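Local atomic coordinates of putative lipase (Bacteroides thetaiotaomicron VPI-5482, PDB entry 3BZW), a protein that probably hydrolyses ester bonds, perhaps those of lysophospholipids, as a member of the SGNH hydrolase clan. Residues 71-74 with 75-78; 187-190 with 191-195. One frame throughout, in Å; residues are numbered along the deposited sequence.

In the fold
Contact 1 lies at the N-terminal part of helix 74-85, which follows strand 60-63 of the five-stranded parallel sheet, and is largely buried, its centre about 11 Å from that of the chain. Contact 2 lies at the surface, its centre about 19 Å from that of the chain, in the loop between strand 180-182 and helix 195-210, where a second subunit meets it. The centres of contacts 1 and 2 are about 23 Å apart. The nearest atoms of contacts 1 and 2 are about 10 Å apart. The short helix 98-102 relates them: Trp71 N is hydrogen-bonded to Asp100, and Asn189 ND2 to the carbonyl of the next residue, Tyr101. Asp100 ends a GTND sequence and Gly33, held by Gln77, begins a GDS sequence, both signatures of SGNH hydrolases and probably close to the active site.

Contact 1 (71-74 with 75-78); sequences WDDV and PRQA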
# COMPACT_ATOMS: atom_id res chain seq x y z
N TRP A 71 -9.60 35.08 1.48
CA TRP A 71 -10.66 34.56 2.32
C TRP A 71 -10.90 35.37 3.59
O TRP A 71 -11.95 35.22 4.23
CB TRP A 71 -10.40 33.09 2.69
CG TRP A 71 -11.28 32.14 1.93
CD1 TRP A 71 -11.02 31.57 0.71
CD2 TRP A 71 -12.58 31.69 2.31
NE1 TRP A 71 -12.09 30.80 0.31
CE2 TRP A 71 -13.06 30.85 1.27
CE3 TRP A 71 -13.40 31.91 3.43
CZ2 TRP A 71 -14.32 30.24 1.32
CZ3 TRP A 71 -14.65 31.30 3.48
CH2 TRP A 71 -15.10 30.48 2.42
N ASP A 72 -9.97 36.24 3.97
CA ASP A 72 -10.16 37.04 5.17
C ASP A 72 -11.15 38.18 4.93
O ASP A 72 -11.60 38.83 5.87
CB ASP A 72 -8.81 37.61 5.67
CG ASP A 72 -8.16 38.55 4.68
OD1 ASP A 72 -8.39 38.41 3.46
OD2 ASP A 72 -7.39 39.43 5.12
N ASP A 73 -11.50 38.39 3.67
CA ASP A 73 -12.43 39.45 3.29
C ASP A 73 -13.86 38.95 3.11
O ASP A 73 -14.76 39.73 2.81
CB ASP A 73 -11.94 40.12 2.00
CG ASP A 73 -12.59 41.48 1.75
OD1 ASP A 73 -12.60 42.31 2.68
OD2 ASP A 73 -13.08 41.71 0.62
N VAL A 74 -14.08 37.65 3.31
CA VAL A 74 -15.42 37.08 3.15
C VAL A 74 -16.45 37.67 4.12
O VAL A 74 -17.57 37.99 3.71
CB VAL A 74 -15.39 35.54 3.29
CG1 VAL A 74 -16.81 34.97 3.37
CG2 VAL A 74 -14.67 34.94 2.08
N PRO A 75 -16.10 37.83 5.41
CA PRO A 75 -17.07 38.41 6.35
C PRO A 75 -17.49 39.82 5.94
O PRO A 75 -18.67 40.16 6.00
CB PRO A 75 -16.30 38.39 7.67
CG PRO A 75 -15.48 37.14 7.55
CD PRO A 75 -14.95 37.25 6.13
N ARG A 76 -16.52 40.65 5.55
CA ARG A 76 -16.82 42.02 5.14
C ARG A 76 -17.74 42.06 3.93
O ARG A 76 -18.67 42.87 3.88
CB ARG A 76 -15.53 42.78 4.80
CG ARG A 76 -15.77 44.24 4.43
CD ARG A 76 -14.54 44.85 3.76
NE ARG A 76 -14.35 44.33 2.41
CZ ARG A 76 -15.08 44.67 1.35
NH1 ARG A 76 -16.07 45.55 1.48
NH2 ARG A 76 -14.85 44.13 0.17
N GLN A 77 -17.48 41.21 2.95
CA GLN A 77 -18.32 41.18 1.76
C GLN A 77 -19.71 40.65 2.11
O GLN A 77 -20.71 41.14 1.59
CB GLN A 77 -17.67 40.31 0.67
CG GLN A 77 -16.49 40.98 -0.04
CD GLN A 77 -15.94 40.15 -1.19
OE1 GLN A 77 -16.69 39.49 -1.91
NE2 GLN A 77 -14.62 40.19 -1.37
N ALA A 78 -19.77 39.67 3.00
CA ALA A 78 -21.06 39.11 3.41
C ALA A 78 -21.86 40.16 4.17
O ALA A 78 -23.07 40.28 4.00
CB ALA A 78 -20.85 37.88 4.29
O HOH W 1 -13.68 40.51 6.46
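Asp73 turns its carboxylate onto the first turn of the helix and takes hold of Arg76 and Gln77 together. With CG anti to the backbone N (chi1 -163°), Asp73 offers both oxygens to the guanidinium of Arg76: NE meets OD1 at 2.7 Å and NH2 meets the syn lone pair of OD2 at 3.0 Å. Carboxylate and guanidinium are nearly coplanar, 27° apart, in a side-on, two-pronged salt bridge. Arg76 reaches it by bending at chi3 (72°). Gln77 comes across at about a right angle, its NE2 donating almost straight to the anti side of Asp73 OD2 at 2.9 Å. That oxygen also pairs with Arg69, whose guanidinium lies close to that of Arg76; the shared carboxylate would offset the two positive charges.

This is the N-terminal part of helix 74-85 in the SGNH hydrolase fold, where Gln77 N and Ala78 N donate hydrogen bonds to Asp73 O (3.1 Å) and Val74 O (2.9 Å). The other end of the Gln77 amide accepts from Gly33 N, in the GDS sequence typical of the family.

The apolar side is closely packed. Val74 CG2 rests 3.5 Å above one face of Trp71, toward the rim, and Val74, Pro75 and Ala78 all touch helix 143-157; the proline's bond to Val74 C fixes its CD 3.3 Å from Val74 CB. The looser side is wet: between partly exposed Asp72 and Arg76 a water donates to Asp72 O and accepts from Arg76 N, 3.0 Å away.

Contact 2 (187-190 with 191-195); sequences YQNG and CGEYI
Gln188 CG sits over the centre of one face of the Tyr194 ring, 3.5 Å from the centroid, a CH-pi contact that comes down only 14° off the normal. A water in the ring plane, at an edge, donates to Tyr187 O and accepts from Ile195 N. Arg134 of the second subunit makes a cation-pi contact with the same ring, whose OH bonds to Glu113 of that subunit. The Gln188 amide stands steeply to the ring, the planes 69° apart, and brings NE2 to 3.4 Å from Tyr194 CE1.

The Asn189 amide is used on both faces: Cys191 N and Glu193 N each reach OD1 at 3.0 Å, from above and below its plane and off the lone pairs. Chi1 of 56° sets CG between backbone N and carbonyl carbon, folding the group back over the turn. The bond to Cys191 makes an Asx turn, laid on a type I turn from Asn189 to Gly192 whose closing bond is weak. Gly192, with positive phi, follows as in a G1 beta bulge, and Asn189 N completes the pattern by donating to Glu193 O at 2.8 Å. The ND2 of buried Asn189 is satisfied by Tyr101 O and Tyr198 OH.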
# COMPACT_ATOMS: atom_id res chain seq x y z
N TYR A 187 4.75 25.70 -9.09
CA TYR A 187 5.61 26.14 -7.98
C TYR A 187 4.86 26.27 -6.66
O TYR A 187 3.69 26.66 -6.65
CB TYR A 187 6.21 27.51 -8.28
CG TYR A 187 7.14 27.59 -9.46
CD1 TYR A 187 8.50 27.34 -9.31
CD2 TYR A 187 6.67 27.99 -10.72
CE1 TYR A 187 9.38 27.48 -10.38
CE2 TYR A 187 7.54 28.13 -11.79
CZ TYR A 187 8.90 27.88 -11.61
OH TYR A 187 9.76 28.02 -12.67
N GLN A 188 5.53 25.96 -5.56
CA GLN A 188 4.93 26.14 -4.24
C GLN A 188 5.00 27.65 -4.01
O GLN A 188 5.81 28.34 -4.65
CB GLN A 188 5.73 25.44 -3.14
CG GLN A 188 5.82 23.92 -3.26
CD GLN A 188 6.44 23.27 -2.03
OE1 GLN A 188 7.32 23.83 -1.38
NE2 GLN A 188 5.99 22.06 -1.71
N ASN A 189 4.17 28.17 -3.11
CA ASN A 189 4.21 29.59 -2.81
C ASN A 189 5.29 29.83 -1.76
O ASN A 189 6.13 28.97 -1.52
CB ASN A 189 2.86 30.08 -2.27
CG ASN A 189 2.39 29.31 -1.06
OD1 ASN A 189 3.17 28.63 -0.40
ND2 ASN A 189 1.11 29.43 -0.75
N GLY A 190 5.25 31.01 -1.14
CA GLY A 190 6.23 31.38 -0.14
C GLY A 190 6.21 30.60 1.17
O GLY A 190 7.16 30.70 1.95
N CYS A 191 5.14 29.85 1.44
CA CYS A 191 5.11 29.09 2.68
C CYS A 191 5.14 27.58 2.43
O CYS A 191 4.69 26.80 3.25
CB CYS A 191 3.92 29.50 3.57
SG CYS A 191 2.26 29.34 2.91
N GLY A 192 5.69 27.20 1.27
CA GLY A 192 5.84 25.80 0.91
C GLY A 192 4.60 25.01 0.58
O GLY A 192 4.55 23.81 0.82
N GLU A 193 3.60 25.67 -0.00
CA GLU A 193 2.36 24.99 -0.36
C GLU A 193 2.04 25.13 -1.84
O GLU A 193 2.36 26.15 -2.46
CB GLU A 193 1.20 25.57 0.46
CG GLU A 193 1.34 25.41 1.97
CD GLU A 193 0.92 24.04 2.47
OE1 GLU A 193 0.64 23.14 1.64
OE2 GLU A 193 0.86 23.86 3.70
N TYR A 194 1.43 24.10 -2.41
CA TYR A 194 1.02 24.16 -3.81
C TYR A 194 -0.41 24.67 -3.76
O TYR A 194 -1.06 24.61 -2.72
CB TYR A 194 1.05 22.77 -4.47
CG TYR A 194 2.43 22.24 -4.76
CD1 TYR A 194 2.96 21.18 -4.02
CD2 TYR A 194 3.21 22.78 -5.79
CE1 TYR A 194 4.23 20.67 -4.30
CE2 TYR A 194 4.48 22.28 -6.08
CZ TYR A 194 4.98 21.22 -5.33
OH TYR A 194 6.24 20.73 -5.59
N ILE A 195 -0.91 25.16 -4.89
CA ILE A 195 -2.28 25.66 -4.97
C ILE A 195 -3.25 24.59 -4.46
O ILE A 195 -4.31 24.90 -3.92
CB ILE A 195 -2.63 26.05 -6.44
CG1 ILE A 195 -4.06 26.58 -6.52
CG2 ILE A 195 -2.46 24.85 -7.35
CD1 ILE A 195 -4.29 27.90 -5.78
O HOH W 2 1.08 25.40 -6.83